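Local coordinates for protein DR2417 (Deinococcus radiodurans, PDB 4XWW) that probably degrades and matures RNA as a 5'-3' exonuclease, possibly also an endonuclease, with a metallo-beta-lactamase-type zinc active site, at residues D88-L93 and A113-K118; W80-G85 and V103-L108; V492-R497 and L508-V513. All coordinates share one frame; numbering follows the deposited sequence.

Following the chain from its N terminus, strand 77-82 runs into the zinc-binding loop and helix 87-90, and the chain then returns through strand 104-107 into helix 109-122. Interaction 2 closes the loop from strand to parallel strand. Interaction 1 closes the next one, from the zinc-binding helix 87-90 and the turn after it to helix 109-122. Their segments alternate in sequence, so the two loops cross rather than nest, and the contacts touch each other where H89 meets H84. One water binds both zinc ions, one belonging to each contact. Interaction 3 comes much later, closing a short strand-to-helix loop in the C-terminal domain, its centre about 51 Å from that of interaction 1 and about 59 Å from that of interaction 2.

Interaction 1: D88-L93 and A113-K118; sequences DHIGGL and ALVREK. With ZN (zinc ion), chain F; nucleotides of chain C.
The ammonium nitrogen NZ of K118 has two partners: a salt bridge to E87, just ahead of D88, and a water that accepts a hydrogen bond from NZ, at 2.7 Å. That same water donates to the carbonyl oxygen of G91, so helix 109-122 is tied indirectly to the turn from I90 to L93. K118 arrives there by bending its chain twice, and its chi3 of -83° swings CE toward I90. On the way K118 CD lies 3.7 Å from the I90 carbonyl oxygen, and CE rests on I90 CD1.

Beneath this polar end the contact is aliphatic. V115 CG2 meets both branches of I90, with I90 CD1 at 3.8 Å, while L93 CD1 touches the same methyl, the L93 and V115 side chains crossing at about a right angle. I90 CD1 also touches L114 CB.

The two residues before I90 turn to the metal. D88 OD2 and H89 NE2 bind the same zinc ion, each at 2.2 Å; H403 and a second water, which also binds the other zinc, complete its ligands. H89 ND1 is hydrogen-bonded to D47. This second water donates to OP2 of U3 in the bound RNA. In this worked example an apolar anchor directly adjoins metal ligands: the packing of I90 and L93 probably helps fix the backbone from which D88 and H89 present their groups to the zinc, whose water reaches the phosphate.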
loop_
_atom_site.group_PDB
_atom_site.type_symbol
_atom_site.label_atom_id
_atom_site.label_comp_id
_atom_site.label_asym_id
_atom_site.label_seq_id
_atom_site.Cartn_x
_atom_site.Cartn_y
_atom_site.Cartn_z
ATOM N N ASP A 88 -15.439 11.186 6.924
ATOM C CA ASP A 88 -14.381 12.195 7.062
ATOM C C ASP A 88 -14.944 13.612 7.181
ATOM O O ASP A 88 -14.185 14.589 7.185
ATOM C CB ASP A 88 -13.382 12.119 5.898
ATOM C CG ASP A 88 -13.977 12.538 4.584
ATOM O OD1 ASP A 88 -15.116 12.122 4.293
ATOM O OD2 ASP A 88 -13.281 13.261 3.838
ATOM N N HIS A 89 -16.271 13.725 7.327
ATOM C CA HIS A 89 -16.871 15.007 7.681
ATOM C C HIS A 89 -17.721 14.962 8.949
ATOM O O HIS A 89 -17.909 15.995 9.571
ATOM C CB HIS A 89 -17.697 15.541 6.503
ATOM C CG HIS A 89 -16.869 15.755 5.272
ATOM N ND1 HIS A 89 -16.455 17.009 4.867
ATOM C CD2 HIS A 89 -16.323 14.878 4.399
ATOM C CE1 HIS A 89 -15.727 16.890 3.772
ATOM N NE2 HIS A 89 -15.631 15.610 3.467
ATOM N N ILE A 90 -18.203 13.788 9.357
ATOM C CA ILE A 90 -18.981 13.725 10.596
ATOM C C ILE A 90 -18.463 12.768 11.662
ATOM O O ILE A 90 -18.980 12.751 12.776
ATOM C CB ILE A 90 -20.458 13.349 10.323
ATOM C CG1 ILE A 90 -20.575 11.979 9.665
ATOM C CG2 ILE A 90 -21.081 14.387 9.408
ATOM C CD1 ILE A 90 -21.938 11.357 9.820
ATOM N N GLY A 91 -17.440 11.985 11.336
ATOM C CA GLY A 91 -17.002 10.931 12.236
ATOM C C GLY A 91 -16.383 11.360 13.551
ATOM O O GLY A 91 -16.350 10.582 14.505
ATOM N N GLY A 92 -15.891 12.591 13.604
ATOM C CA GLY A 92 -15.331 13.122 14.833
ATOM C C GLY A 92 -16.318 13.826 15.753
ATOM O O GLY A 92 -15.964 14.211 16.856
ATOM N N LEU A 93 -17.557 14.004 15.306
ATOM C CA LEU A 93 -18.520 14.793 16.079
ATOM C C LEU A 93 -18.838 14.254 17.496
ATOM O O LEU A 93 -18.967 15.048 18.430
ATOM C CB LEU A 93 -19.811 14.963 15.262
ATOM C CG LEU A 93 -19.580 15.786 13.986
ATOM C CD1 LEU A 93 -20.807 15.856 13.097
ATOM C CD2 LEU A 93 -19.097 17.204 14.329
ATOM N N ALA A 113 -29.600 12.339 9.989
ATOM C CA ALA A 113 -30.014 11.003 10.401
ATOM C C ALA A 113 -28.777 10.175 10.795
ATOM O O ALA A 113 -28.780 9.470 11.815
ATOM C CB ALA A 113 -30.801 10.315 9.300
ATOM N N LEU A 114 -27.720 10.288 9.998
ATOM C CA LEU A 114 -26.479 9.573 10.279
ATOM C C LEU A 114 -25.814 10.090 11.561
ATOM O O LEU A 114 -25.348 9.301 12.388
ATOM C CB LEU A 114 -25.535 9.678 9.080
ATOM C CG LEU A 114 -26.023 8.982 7.792
ATOM C CD1 LEU A 114 -25.137 9.329 6.587
ATOM C CD2 LEU A 114 -26.060 7.470 7.969
ATOM N N VAL A 115 -25.803 11.407 11.746
ATOM C CA VAL A 115 -25.211 11.985 12.948
ATOM C C VAL A 115 -26.029 11.613 14.178
ATOM O O VAL A 115 -25.468 11.246 15.210
ATOM C CB VAL A 115 -25.077 13.523 12.826
ATOM C CG1 VAL A 115 -24.815 14.173 14.177
ATOM C CG2 VAL A 115 -23.961 13.857 11.840
ATOM N N ARG A 116 -27.355 11.687 14.056
ATOM C CA ARG A 116 -28.253 11.370 15.153
ATOM C C ARG A 116 -28.006 9.952 15.658
ATOM O O ARG A 116 -27.951 9.712 16.866
ATOM C CB ARG A 116 -29.714 11.542 14.701
ATOM C CG ARG A 116 -30.706 11.880 15.772
ATOM C CD ARG A 116 -32.103 12.092 15.161
ATOM N NE ARG A 116 -32.320 13.473 14.738
ATOM C CZ ARG A 116 -32.544 13.863 13.486
ATOM N NH1 ARG A 116 -32.593 12.977 12.498
ATOM N NH2 ARG A 116 -32.730 15.152 13.227
ATOM N N GLU A 117 -27.850 9.014 14.730
ATOM C CA GLU A 117 -27.590 7.628 15.099
ATOM C C GLU A 117 -26.219 7.481 15.760
ATOM O O GLU A 117 -26.054 6.737 16.731
ATOM C CB GLU A 117 -27.679 6.728 13.870
ATOM C CG GLU A 117 -27.845 5.269 14.204
ATOM C CD GLU A 117 -27.320 4.365 13.115
ATOM O OE1 GLU A 117 -26.880 3.242 13.444
ATOM O OE2 GLU A 117 -27.341 4.780 11.934
ATOM N N LYS A 118 -25.244 8.197 15.219
ATOM C CA LYS A 118 -23.886 8.210 15.745
ATOM C C LYS A 118 -23.878 8.713 17.182
ATOM O O LYS A 118 -23.288 8.089 18.062
ATOM C CB LYS A 118 -23.004 9.087 14.848
ATOM C CG LYS A 118 -21.502 8.935 15.023
ATOM C CD LYS A 118 -20.739 9.713 13.942
ATOM C CE LYS A 118 -20.630 8.923 12.637
ATOM N NZ LYS A 118 -19.612 7.835 12.731
HETATM ZN ZN ZN F . -14.500 14.208 2.261
ATOM P P U C 3 -14.584 10.231 0.562
ATOM O OP1 U C 3 -15.187 10.635 -0.729
ATOM O OP2 U C 3 -14.208 11.265 1.553
ATOM O "O5'" U C 3 -15.568 9.183 1.242
ATOM C "C5'" U C 3 -15.895 7.954 0.576
ATOM C "C4'" U C 3 -15.872 6.818 1.565
ATOM O "O4'" U C 3 -14.515 6.308 1.682
ATOM C "C3'" U C 3 -16.318 7.186 2.978
ATOM O "O3'" U C 3 -17.167 6.173 3.492
ATOM C "C2'" U C 3 -15.009 7.250 3.757
ATOM O "O2'" U C 3 -15.151 6.949 5.131
ATOM C "C1'" U C 3 -14.183 6.181 3.047
ATOM N N1 U C 3 -12.737 6.376 3.196
ATOM C C2 U C 3 -11.982 5.294 3.604
ATOM O O2 U C 3 -12.463 4.196 3.825
ATOM N N3 U C 3 -10.640 5.546 3.738
ATOM C C4 U C 3 -9.988 6.740 3.515
ATOM O O4 U C 3 -8.769 6.805 3.681
ATOM C C5 U C 3 -10.839 7.812 3.102
ATOM C C6 U C 3 -12.153 7.599 2.965
HETATM O O HOH W 1 -17.695 8.058 14.602
HETATM O O HOH W 2 -15.734 13.446 0.851
#

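Interaction 2: W80-G85 and V103-L108; sequences WILTHG and VPVYGL. With ZN (zinc ion), chain E.
A beta-alpha-beta crossover of the metallo-beta-lactamase fold brings strand 77-82 alongside strand 104-107, and W80 and I81 pair in parallel with V105 and Y106. Three backbone bonds join the strands: W80 N gives to P104 O at 2.8 Å, Y106 N to W80 O at 2.9 Å, and L82 N to Y106 O at 2.8 Å. The middle bond is nearly straight at hydrogen, 169°, although its donor stands 36° above the carbonyl plane of W80; the edge of the Y106 ring also lies against that oxygen.

On the face shared by W80, L82 and V105, V105 holds CG1 anti to its backbone N (chi1 -179°), which brings this methyl to 3.6 Å from L82 CD1. Its other methyl, CG2, rests on W80 CB. The indole meets V103 CG2 at its edge, through CE3.

At the end of the pairing a water donates to L82 O at 2.7 Å and accepts from L108 N, the N-cap residue of helix 109-122. The loop after the strand carries H84 into the active site, where H84 NE2 binds a zinc ion at 2.1 Å together with H86, H153 and the water common to both metals, while H84 ND1 gives a hydrogen bond, in the ring plane, to T83 OG1.

Around the pair, strand 42-46 flanks 77-82 and strand 128-131 flanks 104-107. Helix 93-97 packs on the face of W80, L82 and V105, where F97 meets the W80 ring edge-to-face.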
loop_
_atom_site.group_PDB
_atom_site.type_symbol
_atom_site.label_atom_id
_atom_site.label_comp_id
_atom_site.label_asym_id
_atom_site.label_seq_id
_atom_site.Cartn_x
_atom_site.Cartn_y
_atom_site.Cartn_z
ATOM N N TRP A 80 -22.779 25.262 13.920
ATOM C CA TRP A 80 -22.115 24.306 13.079
ATOM C C TRP A 80 -22.863 24.131 11.765
ATOM O O TRP A 80 -24.099 24.169 11.738
ATOM C CB TRP A 80 -22.025 22.957 13.801
ATOM C CG TRP A 80 -20.637 22.357 13.893
ATOM C CD1 TRP A 80 -19.954 21.697 12.903
ATOM C CD2 TRP A 80 -19.779 22.345 15.039
ATOM N NE1 TRP A 80 -18.728 21.283 13.365
ATOM C CE2 TRP A 80 -18.598 21.662 14.675
ATOM C CE3 TRP A 80 -19.895 22.841 16.344
ATOM C CZ2 TRP A 80 -17.538 21.467 15.563
ATOM C CZ3 TRP A 80 -18.836 22.647 17.226
ATOM C CH2 TRP A 80 -17.675 21.964 16.827
ATOM N N ILE A 81 -22.096 23.933 10.696
ATOM C CA ILE A 81 -22.589 23.522 9.391
ATOM C C ILE A 81 -22.071 22.116 9.096
ATOM O O ILE A 81 -20.870 21.873 9.223
ATOM C CB ILE A 81 -22.103 24.470 8.283
ATOM C CG1 ILE A 81 -22.680 25.877 8.479
ATOM C CG2 ILE A 81 -22.445 23.940 6.891
ATOM C CD1 ILE A 81 -22.020 26.879 7.589
ATOM N N LEU A 82 -22.965 21.202 8.719
ATOM C CA LEU A 82 -22.556 19.851 8.318
ATOM C C LEU A 82 -22.878 19.643 6.838
ATOM O O LEU A 82 -24.055 19.623 6.463
ATOM C CB LEU A 82 -23.260 18.786 9.173
ATOM C CG LEU A 82 -23.101 18.901 10.683
ATOM C CD1 LEU A 82 -23.714 17.679 11.354
ATOM C CD2 LEU A 82 -21.610 18.985 11.009
ATOM N N THR A 83 -21.846 19.484 6.002
ATOM C CA THR A 83 -22.056 19.483 4.550
ATOM C C THR A 83 -22.612 18.164 3.996
ATOM O O THR A 83 -23.352 18.175 3.024
ATOM C CB THR A 83 -20.762 19.829 3.766
ATOM O OG1 THR A 83 -19.729 18.864 4.040
ATOM C CG2 THR A 83 -20.253 21.249 4.124
ATOM N N HIS A 84 -22.239 17.049 4.615
ATOM C CA HIS A 84 -22.719 15.725 4.199
ATOM C C HIS A 84 -22.274 14.668 5.208
ATOM O O HIS A 84 -21.445 14.939 6.079
ATOM C CB HIS A 84 -22.250 15.336 2.775
ATOM C CG HIS A 84 -20.764 15.154 2.602
ATOM N ND1 HIS A 84 -19.863 16.183 2.726
ATOM C CD2 HIS A 84 -20.038 14.062 2.220
ATOM C CE1 HIS A 84 -18.642 15.748 2.446
ATOM N NE2 HIS A 84 -18.733 14.463 2.135
ATOM N N GLY A 85 -22.837 13.469 5.097
ATOM C CA GLY A 85 -22.704 12.463 6.136
ATOM C C GLY A 85 -21.539 11.472 5.953
ATOM O O GLY A 85 -21.550 10.424 6.598
ATOM N N VAL A 103 -24.642 23.827 20.782
ATOM C CA VAL A 103 -24.856 24.931 19.849
ATOM C C VAL A 103 -25.693 24.417 18.681
ATOM O O VAL A 103 -25.783 23.204 18.462
ATOM C CB VAL A 103 -23.503 25.516 19.326
ATOM C CG1 VAL A 103 -22.659 26.037 20.484
ATOM C CG2 VAL A 103 -22.718 24.462 18.499
ATOM N N PRO A 104 -26.312 25.332 17.918
ATOM C CA PRO A 104 -27.088 24.832 16.780
ATOM C C PRO A 104 -26.217 24.160 15.706
ATOM O O PRO A 104 -25.137 24.654 15.348
ATOM C CB PRO A 104 -27.780 26.104 16.245
ATOM C CG PRO A 104 -27.861 27.020 17.451
ATOM C CD PRO A 104 -26.559 26.768 18.164
ATOM N N VAL A 105 -26.689 23.006 15.232
ATOM C CA VAL A 105 -25.990 22.204 14.234
ATOM C C VAL A 105 -26.889 21.995 13.017
ATOM O O VAL A 105 -27.920 21.335 13.111
ATOM C CB VAL A 105 -25.576 20.841 14.819
ATOM C CG1 VAL A 105 -24.821 20.003 13.802
ATOM C CG2 VAL A 105 -24.747 21.031 16.095
ATOM N N TYR A 106 -26.491 22.564 11.884
ATOM C CA TYR A 106 -27.316 22.556 10.676
ATOM C C TYR A 106 -26.874 21.537 9.637
ATOM O O TYR A 106 -25.682 21.407 9.352
ATOM C CB TYR A 106 -27.310 23.941 10.030
ATOM C CG TYR A 106 -27.965 24.985 10.907
ATOM C CD1 TYR A 106 -29.334 25.227 10.830
ATOM C CD2 TYR A 106 -27.220 25.706 11.829
ATOM C CE1 TYR A 106 -29.938 26.179 11.648
ATOM C CE2 TYR A 106 -27.820 26.653 12.652
ATOM C CZ TYR A 106 -29.179 26.881 12.559
ATOM O OH TYR A 106 -29.772 27.832 13.374
ATOM N N GLY A 107 -27.828 20.816 9.055
ATOM C CA GLY A 107 -27.475 19.920 7.966
ATOM C C GLY A 107 -28.682 19.357 7.244
ATOM O O GLY A 107 -29.803 19.501 7.711
ATOM N N LEU A 108 -28.452 18.682 6.118
ATOM C CA LEU A 108 -29.570 18.096 5.363
ATOM C C LEU A 108 -30.036 16.761 5.982
ATOM O O LEU A 108 -29.340 16.203 6.828
ATOM C CB LEU A 108 -29.170 17.946 3.893
ATOM C CG LEU A 108 -29.358 19.282 3.169
ATOM C CD1 LEU A 108 -28.058 20.049 3.094
ATOM C CD2 LEU A 108 -29.982 19.103 1.786
HETATM ZN ZN ZN E . -17.574 13.147 0.910
HETATM O O HOH W 3 -25.808 18.129 4.989
HETATM O O HOH W 2 -15.734 13.446 0.851
#

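Interaction 3: V492-R497 and L508-V513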
loop_
_atom_site.group_PDB
_atom_site.type_symbol
_atom_site.label_atom_id
_atom_site.label_comp_id
_atom_site.label_asym_id
_atom_site.label_seq_id
_atom_site.Cartn_x
_atom_site.Cartn_y
_atom_site.Cartn_z
ATOM N N VAL A 492 21.996 -14.248 34.237
ATOM C CA VAL A 492 21.151 -13.437 33.369
ATOM C C VAL A 492 19.978 -14.248 32.827
ATOM O O VAL A 492 20.120 -15.426 32.506
ATOM C CB VAL A 492 21.966 -12.844 32.201
ATOM C CG1 VAL A 492 21.086 -11.980 31.310
ATOM C CG2 VAL A 492 23.128 -12.031 32.739
ATOM N N GLU A 493 18.816 -13.614 32.736
ATOM C CA GLU A 493 17.626 -14.281 32.231
ATOM C C GLU A 493 17.140 -13.653 30.923
ATOM O O GLU A 493 17.018 -12.434 30.812
ATOM C CB GLU A 493 16.522 -14.253 33.283
ATOM C CG GLU A 493 16.804 -15.138 34.483
ATOM C CD GLU A 493 15.667 -16.093 34.764
ATOM O OE1 GLU A 493 14.568 -15.621 35.125
ATOM O OE2 GLU A 493 15.866 -17.317 34.610
ATOM N N VAL A 494 16.865 -14.503 29.937
ATOM C CA VAL A 494 16.489 -14.048 28.600
ATOM C C VAL A 494 15.069 -14.454 28.211
ATOM O O VAL A 494 14.717 -15.633 28.243
ATOM C CB VAL A 494 17.466 -14.596 27.538
ATOM C CG1 VAL A 494 16.907 -14.402 26.135
ATOM C CG2 VAL A 494 18.828 -13.937 27.675
ATOM N N VAL A 495 14.253 -13.472 27.844
ATOM C CA VAL A 495 12.959 -13.767 27.237
ATOM C C VAL A 495 12.813 -13.034 25.905
ATOM O O VAL A 495 13.066 -11.832 25.811
ATOM C CB VAL A 495 11.781 -13.394 28.147
ATOM C CG1 VAL A 495 10.454 -13.706 27.443
ATOM C CG2 VAL A 495 11.882 -14.115 29.478
ATOM N N ALA A 496 12.413 -13.782 24.879
ATOM C CA ALA A 496 12.243 -13.250 23.533
ATOM C C ALA A 496 10.804 -13.402 23.058
ATOM O O ALA A 496 10.183 -14.440 23.274
ATOM C CB ALA A 496 13.187 -13.955 22.571
ATOM N N ARG A 497 10.272 -12.370 22.410
ATOM C CA ARG A 497 8.989 -12.499 21.725
ATOM C C ARG A 497 9.085 -11.891 20.329
ATOM O O ARG A 497 9.599 -10.787 20.162
ATOM C CB ARG A 497 7.861 -11.842 22.523
ATOM C CG ARG A 497 7.209 -12.762 23.522
ATOM C CD ARG A 497 6.559 -13.916 22.799
ATOM N NE ARG A 497 5.112 -13.761 22.752
ATOM C CZ ARG A 497 4.261 -14.556 23.391
ATOM N NH1 ARG A 497 4.716 -15.570 24.114
ATOM N NH2 ARG A 497 2.955 -14.341 23.299
ATOM N N LEU A 508 22.140 -19.027 25.187
ATOM C CA LEU A 508 23.177 -19.121 26.197
ATOM C C LEU A 508 24.295 -18.130 25.910
ATOM O O LEU A 508 24.937 -17.631 26.833
ATOM C CB LEU A 508 23.730 -20.542 26.273
ATOM C CG LEU A 508 22.718 -21.683 26.188
ATOM C CD1 LEU A 508 23.375 -22.988 26.525
ATOM C CD2 LEU A 508 21.471 -21.457 27.049
ATOM N N GLN A 509 24.526 -17.852 24.631
ATOM C CA GLN A 509 25.548 -16.889 24.231
ATOM C C GLN A 509 25.169 -15.475 24.652
ATOM O O GLN A 509 26.015 -14.702 25.100
ATOM C CB GLN A 509 25.774 -16.925 22.721
ATOM C CG GLN A 509 26.315 -18.233 22.188
ATOM C CD GLN A 509 26.548 -18.178 20.692
ATOM O OE1 GLN A 509 27.338 -17.367 20.207
ATOM N NE2 GLN A 509 25.846 -19.028 19.948
ATOM N N ILE A 510 23.895 -15.140 24.487
ATOM C CA ILE A 510 23.378 -13.846 24.915
ATOM C C ILE A 510 23.563 -13.650 26.426
ATOM O O ILE A 510 23.952 -12.571 26.880
ATOM C CB ILE A 510 21.891 -13.697 24.542
ATOM C CG1 ILE A 510 21.732 -13.651 23.018
ATOM C CG2 ILE A 510 21.299 -12.450 25.172
ATOM C CD1 ILE A 510 20.292 -13.698 22.544
ATOM N N ARG A 511 23.303 -14.706 27.194
ATOM C CA ARG A 511 23.499 -14.677 28.641
ATOM C C ARG A 511 24.911 -14.272 29.041
ATOM O O ARG A 511 25.088 -13.393 29.882
ATOM C CB ARG A 511 23.189 -16.043 29.254
ATOM C CG ARG A 511 21.768 -16.219 29.743
ATOM C CD ARG A 511 21.709 -17.344 30.760
ATOM N NE ARG A 511 20.978 -18.506 30.272
ATOM C CZ ARG A 511 19.701 -18.754 30.546
ATOM N NH1 ARG A 511 19.118 -19.840 30.060
ATOM N NH2 ARG A 511 19.009 -17.919 31.309
ATOM N N ARG A 512 25.909 -14.919 28.436
ATOM C CA ARG A 512 27.305 -14.721 28.833
ATOM C C ARG A 512 27.790 -13.308 28.542
ATOM O O ARG A 512 28.568 -12.742 29.310
ATOM C CB ARG A 512 28.229 -15.732 28.139
ATOM C CG ARG A 512 28.598 -15.398 26.690
ATOM C CD ARG A 512 29.938 -15.994 26.289
ATOM N NE ARG A 512 30.257 -17.181 27.075
ATOM C CZ ARG A 512 29.731 -18.384 26.866
ATOM N NH1 ARG A 512 28.847 -18.569 25.894
ATOM N NH2 ARG A 512 30.082 -19.400 27.641
ATOM N N VAL A 513 27.328 -12.739 27.433
ATOM C CA VAL A 513 27.740 -11.402 27.038
ATOM C C VAL A 513 27.147 -10.401 28.019
ATOM O O VAL A 513 27.825 -9.476 28.473
ATOM C CB VAL A 513 27.304 -11.075 25.596
ATOM C CG1 VAL A 513 27.633 -9.634 25.250
ATOM C CG2 VAL A 513 27.981 -12.029 24.619
#
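R511 reaches from helix 504-523 to the carbonyl oxygen of V492, and its NH2 makes the one hydrogen bond that joins these two segments. R511 NH2 lies 3.0 Å from V492 O, and the bond is nearly straight, 174° at the hydrogen. V492 O lies at the guanidinium edge and in its plane, and NH2 in turn lies in the carbonyl plane, with a C=O...N angle of 150°, so both flat groups are well turned for the bond. The arginine chain bends at chi3 (-112°), where NE turns off the line of the aliphatic arm, and the arm itself curls round the acceptor, with R511 CG 3.3 Å from V492 O.

The other charges near R511 are less firmly matched. E493 OE2 stands 4.6 Å from R511 NH2, beyond a salt bridge but near enough for the opposite charges probably to attract. R511 NH1 has a long, weak ion pair with E507.

Neighbouring strand 479-485 supplies backbone bonds to E493, V495 and R497, and R497 NE forms a salt bridge with D470 of the second subunit.

Below the polar bond, V494 CG2 meets I510 CG2 at 3.8 Å, the two side chains crossing at about a right angle, and V492 CG2 rests near the backbone oxygen of R511.

Within the C-terminal domain, the helix packs against strand 491-497, which borders 479-485 in a three-stranded sheet. Helix 528-547 touches I510 through F542, and M556 and I554 of the second subunit pack on E493 and V495, so the strand also lies at the dimer interface.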